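Local atomic coordinates of adenosyl-chloride synthase (PDB entry 2ZBV), a protein that probably acts on S-adenosyl-L-methionine, as in the SAM hydrolase and SAM-dependent halogenase family, and binds adenosine between N- and C-terminal domains of different subunits. Residues A[59-64]-A[84-89]; A[187-192]-A[236-241]; A[8-13]-A[34-39]. All blocks are in the same frame, centred on the assembly; numbering follows the deposited sequence.

Contact 1: residues A[59-64]-A[84-89]; sequences PSTVFL and NDQYFV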
loop_
_atom_site.group_PDB
_atom_site.type_symbol
_atom_site.label_atom_id
_atom_site.label_comp_id
_atom_site.label_asym_id
_atom_site.label_seq_id
_atom_site.Cartn_x
_atom_site.Cartn_y
_atom_site.Cartn_z
ATOM N N PRO A 59 -12.478 -21.005 6.257
ATOM C CA PRO A 59 -13.338 -21.593 5.225
ATOM C C PRO A 59 -14.439 -20.579 4.939
ATOM O O PRO A 59 -14.749 -19.758 5.798
ATOM C CB PRO A 59 -13.867 -22.863 5.894
ATOM C CG PRO A 59 -13.854 -22.513 7.350
ATOM C CD PRO A 59 -12.527 -21.797 7.497
ATOM N N SER A 60 -15.003 -20.632 3.734
ATOM C CA SER A 60 -16.065 -19.720 3.300
ATOM C C SER A 60 -15.555 -18.370 2.812
ATOM O O SER A 60 -16.341 -17.513 2.416
ATOM C CB SER A 60 -17.094 -19.496 4.412
ATOM O OG SER A 60 -17.863 -20.668 4.624
ATOM N N THR A 61 -14.241 -18.179 2.852
ATOM C CA THR A 61 -13.648 -16.936 2.385
ATOM C C THR A 61 -13.811 -16.915 0.872
ATOM O O THR A 61 -13.693 -17.949 0.222
ATOM C CB THR A 61 -12.130 -16.870 2.688
ATOM O OG1 THR A 61 -11.910 -16.917 4.104
ATOM C CG2 THR A 61 -11.534 -15.586 2.125
ATOM N N VAL A 62 -14.101 -15.737 0.329
ATOM C CA VAL A 62 -14.236 -15.560 -1.112
ATOM C C VAL A 62 -12.999 -14.784 -1.571
ATOM O O VAL A 62 -12.725 -13.701 -1.070
ATOM C CB VAL A 62 -15.493 -14.737 -1.479
ATOM C CG1 VAL A 62 -15.491 -14.439 -2.973
ATOM C CG2 VAL A 62 -16.766 -15.511 -1.105
ATOM N N PHE A 63 -12.253 -15.347 -2.513
ATOM C CA PHE A 63 -11.051 -14.700 -3.021
ATOM C C PHE A 63 -11.283 -14.042 -4.379
ATOM O O PHE A 63 -11.776 -14.672 -5.313
ATOM C CB PHE A 63 -9.918 -15.724 -3.139
ATOM C CG PHE A 63 -9.428 -16.246 -1.813
ATOM C CD1 PHE A 63 -8.418 -15.586 -1.117
ATOM C CD2 PHE A 63 -9.980 -17.402 -1.258
ATOM C CE1 PHE A 63 -7.955 -16.068 0.118
ATOM C CE2 PHE A 63 -9.526 -17.895 -0.021
ATOM C CZ PHE A 63 -8.508 -17.219 0.664
ATOM N N LEU A 64 -10.936 -12.766 -4.473
ATOM C CA LEU A 64 -11.073 -12.015 -5.719
ATOM C C LEU A 64 -9.665 -11.959 -6.294
ATOM O O LEU A 64 -8.826 -11.213 -5.804
ATOM C CB LEU A 64 -11.594 -10.616 -5.418
ATOM C CG LEU A 64 -11.698 -9.608 -6.568
ATOM C CD1 LEU A 64 -12.503 -10.173 -7.731
ATOM C CD2 LEU A 64 -12.356 -8.354 -6.011
ATOM N N ASN A 84 -11.878 -27.442 0.480
ATOM C CA ASN A 84 -11.641 -26.960 1.838
ATOM C C ASN A 84 -12.632 -25.834 2.118
ATOM O O ASN A 84 -12.479 -25.064 3.065
ATOM C CB ASN A 84 -10.191 -26.471 2.002
ATOM C CG ASN A 84 -9.879 -25.266 1.142
ATOM O OD1 ASN A 84 -10.323 -25.184 0.001
ATOM N ND2 ASN A 84 -9.101 -24.329 1.682
ATOM N N ASP A 85 -13.649 -25.748 1.263
ATOM C CA ASP A 85 -14.711 -24.759 1.395
ATOM C C ASP A 85 -14.348 -23.298 1.182
ATOM O O ASP A 85 -14.865 -22.426 1.875
ATOM C CB ASP A 85 -15.391 -24.908 2.757
ATOM C CG ASP A 85 -16.251 -26.149 2.841
ATOM O OD1 ASP A 85 -16.655 -26.517 3.969
ATOM O OD2 ASP A 85 -16.530 -26.751 1.778
ATOM N N GLN A 86 -13.463 -23.025 0.231
ATOM C CA GLN A 86 -13.110 -21.641 -0.072
ATOM C C GLN A 86 -13.549 -21.328 -1.501
ATOM O O GLN A 86 -13.636 -22.225 -2.344
ATOM C CB GLN A 86 -11.606 -21.404 0.089
ATOM C CG GLN A 86 -11.139 -21.464 1.532
ATOM C CD GLN A 86 -9.693 -21.047 1.692
ATOM O OE1 GLN A 86 -8.842 -21.418 0.889
ATOM N NE2 GLN A 86 -9.405 -20.282 2.745
ATOM N N TYR A 87 -13.813 -20.055 -1.772
ATOM C CA TYR A 87 -14.269 -19.645 -3.097
ATOM C C TYR A 87 -13.281 -18.725 -3.810
ATOM O O TYR A 87 -12.682 -17.847 -3.186
ATOM C CB TYR A 87 -15.629 -18.965 -2.968
ATOM C CG TYR A 87 -16.679 -19.870 -2.362
ATOM C CD1 TYR A 87 -17.360 -20.804 -3.147
ATOM C CD2 TYR A 87 -16.968 -19.821 -0.997
ATOM C CE1 TYR A 87 -18.307 -21.670 -2.587
ATOM C CE2 TYR A 87 -17.911 -20.684 -0.425
ATOM C CZ TYR A 87 -18.576 -21.605 -1.227
ATOM O OH TYR A 87 -19.500 -22.465 -0.671
ATOM N N PHE A 88 -13.128 -18.935 -5.120
ATOM C CA PHE A 88 -12.207 -18.145 -5.940
ATOM C C PHE A 88 -12.857 -17.595 -7.196
ATOM O O PHE A 88 -13.281 -18.350 -8.071
ATOM C CB PHE A 88 -11.005 -18.993 -6.343
ATOM C CG PHE A 88 -10.252 -19.557 -5.177
ATOM C CD1 PHE A 88 -9.165 -18.875 -4.635
ATOM C CD2 PHE A 88 -10.665 -20.747 -4.581
ATOM C CE1 PHE A 88 -8.500 -19.367 -3.505
ATOM C CE2 PHE A 88 -10.005 -21.249 -3.450
ATOM C CZ PHE A 88 -8.923 -20.558 -2.913
ATOM N N VAL A 89 -12.925 -16.271 -7.266
ATOM C CA VAL A 89 -13.486 -15.557 -8.402
ATOM C C VAL A 89 -12.284 -15.098 -9.228
ATOM O O VAL A 89 -11.506 -14.251 -8.778
ATOM C CB VAL A 89 -14.281 -14.337 -7.919
ATOM C CG1 VAL A 89 -14.862 -13.575 -9.112
ATOM C CG2 VAL A 89 -15.377 -14.796 -6.963
#

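Contact 2: residues A[187-192]-A[236-241]; sequences IPFDLF and GFLEIA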
loop_
_atom_site.group_PDB
_atom_site.type_symbol
_atom_site.label_atom_id
_atom_site.label_comp_id
_atom_site.label_asym_id
_atom_site.label_seq_id
_atom_site.Cartn_x
_atom_site.Cartn_y
_atom_site.Cartn_z
ATOM N N ILE A 187 9.326 -26.032 -3.212
ATOM C CA ILE A 187 9.667 -27.302 -2.578
ATOM C C ILE A 187 9.121 -27.345 -1.153
ATOM O O ILE A 187 9.509 -26.542 -0.307
ATOM C CB ILE A 187 11.201 -27.487 -2.509
ATOM C CG1 ILE A 187 11.794 -27.466 -3.917
ATOM C CG2 ILE A 187 11.540 -28.796 -1.800
ATOM C CD1 ILE A 187 13.300 -27.282 -3.937
ATOM N N PRO A 188 8.210 -28.287 -0.862
ATOM C CA PRO A 188 7.687 -28.332 0.505
ATOM C C PRO A 188 8.830 -28.694 1.445
ATOM O O PRO A 188 9.646 -29.562 1.122
ATOM C CB PRO A 188 6.627 -29.433 0.439
ATOM C CG PRO A 188 6.235 -29.465 -1.024
ATOM C CD PRO A 188 7.559 -29.297 -1.711
ATOM N N PHE A 189 8.906 -28.041 2.599
ATOM C CA PHE A 189 9.985 -28.358 3.528
ATOM C C PHE A 189 9.873 -29.811 3.986
ATOM O O PHE A 189 10.870 -30.427 4.357
ATOM C CB PHE A 189 9.967 -27.433 4.743
ATOM C CG PHE A 189 11.298 -27.334 5.431
ATOM C CD1 PHE A 189 12.313 -26.553 4.890
ATOM C CD2 PHE A 189 11.557 -28.063 6.584
ATOM C CE1 PHE A 189 13.570 -26.502 5.485
ATOM C CE2 PHE A 189 12.811 -28.020 7.187
ATOM C CZ PHE A 189 13.820 -27.238 6.636
ATOM N N ASP A 190 8.655 -30.350 3.964
ATOM C CA ASP A 190 8.425 -31.744 4.347
ATOM C C ASP A 190 9.105 -32.658 3.334
ATOM O O ASP A 190 9.737 -33.647 3.700
ATOM C CB ASP A 190 6.928 -32.064 4.382
ATOM C CG ASP A 190 6.243 -31.505 5.609
ATOM O OD1 ASP A 190 6.778 -31.690 6.723
ATOM O OD2 ASP A 190 5.164 -30.890 5.462
ATOM N N LEU A 191 8.963 -32.321 2.056
ATOM C CA LEU A 191 9.584 -33.097 0.993
ATOM C C LEU A 191 11.094 -33.076 1.223
ATOM O O LEU A 191 11.772 -34.102 1.121
ATOM C CB LEU A 191 9.261 -32.479 -0.370
ATOM C CG LEU A 191 9.770 -33.265 -1.579
ATOM C CD1 LEU A 191 8.957 -34.543 -1.713
ATOM C CD2 LEU A 191 9.649 -32.432 -2.841
ATOM N N PHE A 192 11.609 -31.892 1.537
ATOM C CA PHE A 192 13.033 -31.712 1.798
ATOM C C PHE A 192 13.463 -32.554 2.994
ATOM O O PHE A 192 14.572 -33.085 3.026
ATOM C CB PHE A 192 13.324 -30.229 2.060
ATOM C CG PHE A 192 14.728 -29.951 2.527
ATOM C CD1 PHE A 192 14.971 -29.573 3.840
ATOM C CD2 PHE A 192 15.802 -30.049 1.649
ATOM C CE1 PHE A 192 16.268 -29.293 4.274
ATOM C CE2 PHE A 192 17.101 -29.773 2.071
ATOM C CZ PHE A 192 17.333 -29.393 3.387
ATOM N N GLY A 236 5.265 -23.264 4.988
ATOM C CA GLY A 236 5.728 -24.640 4.920
ATOM C C GLY A 236 6.642 -24.981 3.755
ATOM O O GLY A 236 6.912 -26.157 3.508
ATOM N N PHE A 237 7.125 -23.968 3.041
ATOM C CA PHE A 237 8.012 -24.196 1.904
ATOM C C PHE A 237 9.481 -23.934 2.225
ATOM O O PHE A 237 9.811 -23.120 3.093
ATOM C CB PHE A 237 7.589 -23.318 0.727
ATOM C CG PHE A 237 6.348 -23.803 0.031
ATOM C CD1 PHE A 237 6.414 -24.852 -0.884
ATOM C CD2 PHE A 237 5.109 -23.235 0.314
ATOM C CE1 PHE A 237 5.257 -25.330 -1.509
ATOM C CE2 PHE A 237 3.946 -23.704 -0.302
ATOM C CZ PHE A 237 4.019 -24.754 -1.216
ATOM N N LEU A 238 10.360 -24.632 1.517
ATOM C CA LEU A 238 11.786 -24.462 1.724
ATOM C C LEU A 238 12.180 -23.099 1.175
ATOM O O LEU A 238 11.919 -22.784 0.008
ATOM C CB LEU A 238 12.573 -25.567 1.010
ATOM C CG LEU A 238 14.089 -25.526 1.249
ATOM C CD1 LEU A 238 14.670 -26.927 1.106
ATOM C CD2 LEU A 238 14.743 -24.554 0.277
ATOM N N GLU A 239 12.798 -22.296 2.029
ATOM C CA GLU A 239 13.231 -20.956 1.658
ATOM C C GLU A 239 14.718 -20.770 1.947
ATOM O O GLU A 239 15.259 -21.350 2.896
ATOM C CB GLU A 239 12.415 -19.921 2.443
ATOM C CG GLU A 239 12.797 -18.460 2.203
ATOM C CD GLU A 239 11.876 -17.499 2.951
ATOM O OE1 GLU A 239 12.023 -17.350 4.182
ATOM O OE2 GLU A 239 10.990 -16.904 2.305
ATOM N N ILE A 240 15.384 -19.981 1.110
ATOM C CA ILE A 240 16.797 -19.694 1.310
ATOM C C ILE A 240 16.874 -18.226 1.696
ATOM O O ILE A 240 16.320 -17.368 1.009
ATOM C CB ILE A 240 17.641 -19.921 0.029
ATOM C CG1 ILE A 240 17.596 -21.392 -0.383
ATOM C CG2 ILE A 240 19.094 -19.514 0.276
ATOM C CD1 ILE A 240 16.557 -21.689 -1.432
ATOM N N ALA A 241 17.548 -17.941 2.804
ATOM C CA ALA A 241 17.683 -16.565 3.265
ATOM C C ALA A 241 19.112 -16.258 3.685
ATOM O O ALA A 241 19.915 -17.163 3.892
ATOM C CB ALA A 241 16.747 -16.316 4.441
HETATM O O HOH W 1 6.242 -28.560 4.488
#

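Contact 3: residues A[8-13]-A[34-39]; sequences WGLKSH and ITHEVE. With ADN (adenosine), chain D.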
loop_
_atom_site.group_PDB
_atom_site.type_symbol
_atom_site.label_atom_id
_atom_site.label_comp_id
_atom_site.label_asym_id
_atom_site.label_seq_id
_atom_site.Cartn_x
_atom_site.Cartn_y
_atom_site.Cartn_z
ATOM N N TRP A 8 -2.569 -4.990 -10.157
ATOM C CA TRP A 8 -2.927 -3.611 -10.489
ATOM C C TRP A 8 -2.040 -2.522 -9.893
ATOM O O TRP A 8 -1.946 -1.434 -10.453
ATOM C CB TRP A 8 -4.378 -3.314 -10.094
ATOM C CG TRP A 8 -5.404 -4.267 -10.652
ATOM C CD1 TRP A 8 -5.198 -5.281 -11.547
ATOM C CD2 TRP A 8 -6.775 -4.355 -10.257
ATOM N NE1 TRP A 8 -6.354 -6.004 -11.719
ATOM C CE2 TRP A 8 -7.339 -5.457 -10.939
ATOM C CE3 TRP A 8 -7.583 -3.611 -9.385
ATOM C CZ2 TRP A 8 -8.679 -5.839 -10.774
ATOM C CZ3 TRP A 8 -8.920 -3.992 -9.218
ATOM C CH2 TRP A 8 -9.450 -5.097 -9.911
ATOM N N GLY A 9 -1.399 -2.810 -8.770
ATOM C CA GLY A 9 -0.544 -1.822 -8.126
ATOM C C GLY A 9 -1.370 -0.902 -7.237
ATOM O O GLY A 9 -2.551 -0.705 -7.485
ATOM N N LEU A 10 -0.758 -0.339 -6.201
ATOM C CA LEU A 10 -1.469 0.558 -5.293
ATOM C C LEU A 10 -1.340 2.011 -5.732
ATOM O O LEU A 10 -1.971 2.907 -5.164
ATOM C CB LEU A 10 -0.941 0.400 -3.862
ATOM C CG LEU A 10 -1.364 -0.872 -3.115
ATOM C CD1 LEU A 10 -0.708 -0.903 -1.740
ATOM C CD2 LEU A 10 -2.881 -0.918 -2.979
ATOM N N LYS A 11 -0.525 2.241 -6.751
ATOM C CA LYS A 11 -0.318 3.585 -7.270
ATOM C C LYS A 11 -1.519 4.075 -8.084
ATOM O O LYS A 11 -1.889 5.249 -8.017
ATOM C CB LYS A 11 0.957 3.624 -8.122
ATOM C CG LYS A 11 1.204 4.959 -8.798
ATOM C CD LYS A 11 2.596 5.040 -9.403
ATOM C CE LYS A 11 2.762 6.336 -10.193
ATOM N NZ LYS A 11 2.407 7.541 -9.381
ATOM N N SER A 12 -2.132 3.182 -8.854
ATOM C CA SER A 12 -3.295 3.563 -9.654
ATOM C C SER A 12 -4.557 3.546 -8.793
ATOM O O SER A 12 -4.545 3.051 -7.663
ATOM C CB SER A 12 -3.471 2.602 -10.836
ATOM O OG SER A 12 -2.374 2.692 -11.730
ATOM N N HIS A 13 -5.644 4.083 -9.338
ATOM C CA HIS A 13 -6.924 4.135 -8.638
ATOM C C HIS A 13 -7.771 2.883 -8.882
ATOM O O HIS A 13 -8.894 2.777 -8.384
ATOM C CB HIS A 13 -7.718 5.367 -9.091
ATOM C CG HIS A 13 -8.099 5.340 -10.540
ATOM N ND1 HIS A 13 -7.254 5.771 -11.540
ATOM C CD2 HIS A 13 -9.217 4.894 -11.158
ATOM C CE1 HIS A 13 -7.835 5.590 -12.714
ATOM N NE2 HIS A 13 -9.027 5.059 -12.510
ATOM N N ILE A 34 -4.492 -9.085 -0.127
ATOM C CA ILE A 34 -3.443 -10.080 -0.003
ATOM C C ILE A 34 -2.220 -9.335 -0.538
ATOM O O ILE A 34 -1.186 -9.256 0.127
ATOM C CB ILE A 34 -3.799 -11.334 -0.834
ATOM C CG1 ILE A 34 -4.992 -12.041 -0.163
ATOM C CG2 ILE A 34 -2.595 -12.279 -0.933
ATOM C CD1 ILE A 34 -5.548 -13.223 -0.933
ATOM N N THR A 35 -2.370 -8.785 -1.743
ATOM C CA THR A 35 -1.353 -7.955 -2.392
ATOM C C THR A 35 -1.843 -7.493 -3.750
ATOM O O THR A 35 -2.600 -8.184 -4.417
ATOM C CB THR A 35 0.018 -8.646 -2.607
ATOM O OG1 THR A 35 0.901 -7.722 -3.265
ATOM C CG2 THR A 35 -0.108 -9.866 -3.482
ATOM N N HIS A 36 -1.414 -6.305 -4.143
ATOM C CA HIS A 36 -1.798 -5.754 -5.431
ATOM C C HIS A 36 -0.537 -5.460 -6.212
ATOM O O HIS A 36 -0.568 -4.757 -7.227
ATOM C CB HIS A 36 -2.610 -4.481 -5.220
ATOM C CG HIS A 36 -3.948 -4.734 -4.601
ATOM N ND1 HIS A 36 -4.948 -5.410 -5.259
ATOM C CD2 HIS A 36 -4.425 -4.465 -3.363
ATOM C CE1 HIS A 36 -5.986 -5.551 -4.455
ATOM N NE2 HIS A 36 -5.694 -4.985 -3.297
ATOM N N GLU A 37 0.572 -6.019 -5.730
ATOM C CA GLU A 37 1.867 -5.804 -6.352
ATOM C C GLU A 37 2.451 -7.002 -7.090
ATOM O O GLU A 37 3.667 -7.090 -7.250
ATOM C CB GLU A 37 2.880 -5.324 -5.310
ATOM C CG GLU A 37 2.453 -4.089 -4.532
ATOM C CD GLU A 37 2.067 -2.936 -5.431
ATOM O OE1 GLU A 37 2.795 -2.678 -6.412
ATOM O OE2 GLU A 37 1.041 -2.280 -5.153
ATOM N N VAL A 38 1.609 -7.938 -7.513
ATOM C CA VAL A 38 2.119 -9.059 -8.292
ATOM C C VAL A 38 2.655 -8.376 -9.544
ATOM O O VAL A 38 2.025 -7.448 -10.044
ATOM C CB VAL A 38 0.999 -10.030 -8.736
ATOM C CG1 VAL A 38 1.570 -11.051 -9.723
ATOM C CG2 VAL A 38 0.396 -10.730 -7.528
ATOM N N GLU A 39 3.804 -8.808 -10.049
ATOM C CA GLU A 39 4.351 -8.179 -11.244
ATOM C C GLU A 39 3.337 -8.300 -12.366
ATOM O O GLU A 39 2.648 -9.315 -12.485
ATOM C CB GLU A 39 5.672 -8.836 -11.663
ATOM C CG GLU A 39 6.714 -8.876 -10.551
ATOM C CD GLU A 39 6.517 -10.054 -9.611
ATOM O OE1 GLU A 39 6.983 -11.164 -9.948
ATOM O OE2 GLU A 39 5.887 -9.881 -8.546
HETATM O "O5'" ADN D . -8.538 -5.777 -16.253
HETATM C "C5'" ADN D . -7.409 -5.824 -15.373
HETATM C "C4'" ADN D . -6.288 -6.627 -16.029
HETATM O "O4'" ADN D . -5.820 -6.011 -17.267
HETATM C "C3'" ADN D . -5.035 -6.757 -15.131
HETATM O "O3'" ADN D . -5.115 -7.925 -14.316
HETATM C "C2'" ADN D . -3.877 -6.789 -16.153
HETATM O "O2'" ADN D . -3.149 -8.015 -16.089
HETATM C "C1'" ADN D . -4.526 -6.594 -17.522
HETATM N N9 ADN D . -3.703 -5.691 -18.346
HETATM C C8 ADN D . -3.496 -4.346 -18.122
HETATM N N7 ADN D . -2.714 -3.851 -19.031
HETATM C C5 ADN D . -2.364 -4.828 -19.896
HETATM C C6 ADN D . -1.548 -4.890 -21.061
HETATM N N6 ADN D . -0.902 -3.755 -21.534
HETATM N N1 ADN D . -1.420 -6.078 -21.693
HETATM C C2 ADN D . -2.040 -7.192 -21.252
HETATM N N3 ADN D . -2.814 -7.174 -20.163
HETATM C C4 ADN D . -3.000 -6.031 -19.466
HETATM O O HOH W 2 2.027 0.043 -6.876
#

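Contact 1: residues A[59-64]-A[84-89]
Strands 62-64 and 87-89 run side by side as parallel neighbours in the mixed sheet of the N-terminal domain, with V62, F63 and L64 bridged to Y87, F88 and V89. F63 holds the middle of the ladder: its N donates to Y87 O (2.6 Å) and its O receives V89 N (2.8 Å) almost along the C=O axis. Toward the strand starts, Y87 N binds T61 O, and S60 N reaches D85 O at 2.6 Å.

On one face of the sheet F63 and F88 adopt the same first torsion, CG anti to the carbonyl carbon (chi1 -67° in F63), and lie alongside each other, pointing the same way. Their planes are within 8° of parallel, but the rings are slid apart, with centroids at 4.8 Å and little overlap; F88 CE1 meets F63 CD2 at 3.3 Å. T61 CG2 sits over one face of the F63 ring, toward its rim. Q86, extended beyond CG, brings its amide to the ring edge, CD being 3.6 Å from F63 CE2 and the two planes 72° apart. That amide is held from both ends: NE2 donates to S54 O, while OE1 receives N84 ND2 (3.0 Å) from above its carbonyl plane; N84 is itself held through OD1 by T82 OG1.

The other face carries V62, Y87, L64 and V89. V62 CG2 lies against Y87 CB, and its other branch, CG1, meets V89 CG2 at 4.0 Å; helix 127-140 packs on V62, L64 and V89. Helices 43-54 (L50 on F63 and F88) and 97-103 (V99 on F88) pack on the phenylalanine face. The backbone bonds thus set the pairing, while largely apolar side chains pack the sheet against helices on both faces, with the Q86 amide as a hydrogen-bonded polar border.

Contact 2: residues A[187-192]-A[236-241]
Two straight backbone hydrogen bonds join the segments: L238 N donates to I187 O at 2.8 Å, nearly along the C=O axis, and F189 N donates to G236 O at 2.9 Å, within the carbonyl plane. They flank a non-hydrogen-bonded antiparallel pair, which bridges F237 on strand 237-242 of the C-terminal domain to P188, at the N-cap position just before helix 189-192. P188 O then accepts F192 N and closes the first helical turn. A water also grips G236 O at 2.7 Å, accepts from D190 N and bonds weakly to D190 OD2. G236 has a positive phi (89°), where a CB would clash with the preceding carbonyl oxygen.

Beyond this seam, the L238 side chain leaves the strand to pack against the rings of F189 and F192. With CG anti to the backbone N and chi2 at 153°, its CD1 lies over one face of F192, whose own CG is anti to its backbone N. This CH-pi contact (L238 CD1 to the F192 ring centroid 3.6 Å, 24° off the normal) is closest at F192 CG (3.3 Å), the methyl sitting toward the rim. F192 CD1 in turn lies over a face of the F189 ring. I261 of strand 258-262 touches I187, F192 and L238. An alanine at F192 would probably loosen this corner of the core, L238 CD1 losing the ring face it rests on. F189, its CG also anti to the backbone N, crosses L238 at about a right angle and presents its ring edge, with CD1 3.8 Å from L238 CA.

Contact 3: residues A[8-13]-A[34-39]
E37 folds back: CG stands beside the backbone N and the chain bends at chi2 (-54°), returning the carboxylate to the 8-13 loop although CB points away. OE2 thereby comes 2.8 Å from L10 N, a weak, strongly bent hydrogen bond, and also rests beside L10 CG. A water links the same L10 N to the other oxygen, OE1. H36, whose CB points toward this loop, has CG beside its own N (chi1 -68°), and its ring atom CD2 meets L10 CD2 at 3.9 Å. D33 at NE2 and T6 at ND1 fix its rotation.

The two loops follow the adjacent parallel strands 2-6 and 31-33, joined through helix 14-25 in a beta-alpha-beta crossover. Their backbones meet where G9 N donates to H36 O, in the carbonyl plane, by a short (2.6 Å) but bent bond (137° at the hydrogen). A CB on G9, at its positive phi, would jam against W8 O. An ST turn braces the partner loop, E37 N donating to T35 OG1 (3.0 Å).

W8, just before this junction, lines the adenosine pocket with its indole edge, NE1 lying 3.5 Å from adenosine O3' in the ring plane. D7, D68 and T125 complete the site, with N182, V242 and L244 of the second subunit. F180 of that subunit packs on W8; its E39 forms a salt bridge with K11.

Contacts 1 and 3 share the N-terminal domain. Their centres are about 21 Å apart, yet they touch where F63 CD1 packs on I34 CD1 at 3.7 Å, joining the sheet to segment 34-39, which packs on the adenosine-binding loop 8-13. Contact 2 belongs to the C-terminal domain, its nearest atoms about 13 Å from either of the others. Only contact 3 reaches adenosine directly, through W8; the nearest atoms of the L64 side chain in contact 1 and the L238 side chain in contact 2 are about 10 Å and 14 Å from an adenosine. The strand of contact 2 ends at V242, whose counterpart in the second subunit binds the adenosine held beside W8.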